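Local coordinates for hypothetical protein Atu1913 (Agrobacterium tumefaciens, PDB 2B1Y) that is of unknown function, belongs to the DUF1883 family, and forms a two-chain assembly in which beta-sheet pairing continues across the subunit interface, at residues 24-27 with 31-34. Sequence-based numbering, arbitrary orientation.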
ATOM      1  N   ILE A  24       3.619   9.836 -21.398  1.00 26.78           N
ATOM      2  CA  ILE A  24       2.368   9.274 -20.899  1.00 28.08           C
ATOM      3  C   ILE A  24       1.264  10.318 -20.952  1.00 28.19           C
ATOM      4  O   ILE A  24       1.474  11.423 -20.417  1.00 27.87           O
ATOM      5  CB  ILE A  24       2.565   8.789 -19.424  1.00 26.81           C
ATOM      6  CG1 ILE A  24       3.718   7.773 -19.351  1.00 29.65           C
ATOM      7  CG2 ILE A  24       1.251   8.265 -18.829  1.00 29.68           C
ATOM      8  CD1 ILE A  24       4.357   7.733 -18.001  1.00 28.63           C
ATOM      9  N   SER A  25       0.138  10.006 -21.623  1.00 28.06           N
ATOM     10  CA  SER A  25      -0.979  10.942 -21.748  1.00 28.67           C
ATOM     11  C   SER A  25      -2.101  10.483 -20.830  1.00 29.58           C
ATOM     12  O   SER A  25      -2.324   9.272 -20.705  1.00 28.81           O
ATOM     13  CB  SER A  25      -1.529  10.978 -23.193  1.00 29.81           C
ATOM     14  OG  SER A  25      -0.550  11.477 -24.147  1.00 34.15           O
ATOM     15  N   LEU A  26      -2.845  11.417 -20.244  1.00 28.90           N
ATOM     16  CA  LEU A  26      -3.959  11.082 -19.344  1.00 30.43           C
ATOM     17  C   LEU A  26      -5.072  12.038 -19.544  1.00 30.94           C
ATOM     18  O   LEU A  26      -4.810  13.195 -19.828  1.00 31.21           O
ATOM     19  CB  LEU A  26      -3.576  11.256 -17.884  1.00 30.89           C
ATOM     20  CG  LEU A  26      -2.433  10.469 -17.357  1.00 34.43           C
ATOM     21  CD1 LEU A  26      -2.059  11.094 -16.035  1.00 39.94           C
ATOM     22  CD2 LEU A  26      -2.918   9.087 -17.154  1.00 39.69           C
ATOM     23  N   SER A  27      -6.302  11.573 -19.335  1.00 29.63           N
ATOM     24  CA  SER A  27      -7.469  12.429 -19.553  1.00 30.81           C
ATOM     25  C   SER A  27      -7.829  13.301 -18.333  1.00 30.50           C
ATOM     26  O   SER A  27      -8.448  14.361 -18.477  1.00 30.36           O
ATOM     27  CB  SER A  27      -8.659  11.579 -19.973  1.00 29.27           C
ATOM     28  OG  SER A  27      -9.031  10.745 -18.899  1.00 31.58           O
ATOM     29  N   ASN A  31      -2.884   8.818 -10.748  1.00 28.36           N
ATOM     30  CA  ASN A  31      -1.517   8.482 -10.346  1.00 29.04           C
ATOM     31  C   ASN A  31      -0.829   7.760 -11.484  1.00 28.58           C
ATOM     32  O   ASN A  31      -1.458   6.981 -12.205  1.00 29.79           O
ATOM     33  CB  ASN A  31      -1.526   7.536  -9.136  1.00 29.75           C
ATOM     34  CG  ASN A  31      -2.340   8.104  -7.981  1.00 29.59           C
ATOM     35  OD1 ASN A  31      -2.209   9.280  -7.653  1.00 30.62           O
ATOM     36  ND2 ASN A  31      -3.191   7.291  -7.406  1.00 32.68           N
ATOM     37  N   VAL A  32       0.467   7.997 -11.603  1.00 28.43           N
ATOM     38  CA  VAL A  32       1.261   7.330 -12.617  1.00 28.96           C
ATOM     39  C   VAL A  32       2.441   6.716 -11.892  1.00 29.14           C
ATOM     40  O   VAL A  32       3.155   7.421 -11.191  1.00 30.24           O
ATOM     41  CB  VAL A  32       1.757   8.364 -13.675  1.00 29.30           C
ATOM     42  CG1 VAL A  32       2.754   7.717 -14.705  1.00 28.77           C
ATOM     43  CG2 VAL A  32       0.591   8.957 -14.398  1.00 28.96           C
ATOM     44  N   ARG A  33       2.657   5.417 -12.061  1.00 28.34           N
ATOM     45  CA  ARG A  33       3.710   4.742 -11.287  1.00 28.91           C
ATOM     46  C   ARG A  33       4.440   3.808 -12.235  1.00 29.18           C
ATOM     47  O   ARG A  33       3.820   2.909 -12.809  1.00 30.55           O
ATOM     48  CB  ARG A  33       3.096   3.901 -10.164  1.00 29.16           C
ATOM     49  CG  ARG A  33       1.945   4.524  -9.415  1.00 30.49           C
ATOM     50  CD  ARG A  33       1.596   3.667  -8.197  1.00 34.11           C
ATOM     51  NE  ARG A  33       0.233   3.892  -7.740  1.00 39.81           N
ATOM     52  CZ  ARG A  33      -0.179   3.809  -6.479  1.00 42.50           C
ATOM     53  NH1 ARG A  33      -1.469   4.014  -6.213  1.00 44.23           N
ATOM     54  NH2 ARG A  33       0.683   3.552  -5.493  1.00 40.62           N
ATOM     55  N   LEU A  34       5.749   4.000 -12.370  1.00 27.95           N
ATOM     56  CA  LEU A  34       6.602   3.149 -13.139  1.00 28.22           C
ATOM     57  C   LEU A  34       7.337   2.241 -12.137  1.00 26.94           C
ATOM     58  O   LEU A  34       7.911   2.747 -11.176  1.00 27.22           O
ATOM     59  CB  LEU A  34       7.611   4.030 -13.884  1.00 28.46           C
ATOM     60  CG  LEU A  34       8.711   3.241 -14.616  1.00 29.65           C
ATOM     61  CD1 LEU A  34       8.131   2.430 -15.806  1.00 31.10           C
ATOM     62  CD2 LEU A  34       9.844   4.198 -15.080  1.00 31.22           C
TER
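V32 meets I24 and L26 through methyl groups alone, so no flat group presents a face or an edge here; the flat groups of 31-34, the amide of N31 and the guanidinium of R33, sit on side chains that leave the strand away from 24-27. The fork of V32 divides the work between its two branches. CG1 lies anti to its own backbone N (chi1 174°) and meets I24 CD1 tip to tip at 3.7 Å. The other branch slants across the leucine, V32 CG2 lying 3.8 Å from L26 CD1. Isoleucine suits its place because its long branch, with chi2 at 154°, is nearly extended and carries CD1 out to the valine. L26 leaves its partly exposed strand end toward 31-34, and its forked tip brings CD1 to the valine, while beta-branched valine fits a strand and offers two methyls close to the backbone.

The I24 and V32 CA atoms, nearest across the segments, are still 8.6 Å apart, so between these two segments only side chains touch. Both segments pair antiparallel with strand backbone of the second subunit. There R33 makes salt bridges to D76 and E78 of that subunit, and N31 hydrogen-bonds D76 through ND2 and H80 through OD1, both of the second subunit. A bound sulfate, probably from the crystallisation liquor, comes within about 3 Å of the V32 side chain, nearest atoms, so this apolar patch also borders an ion.

The contact, burying 128 Å² in all, joins successive strands 21-26 and 30-36 by dispersion, with probable exclusion of water around buried I24 and V32, whereas the polar groups of N31 and R33 serve the subunit interface.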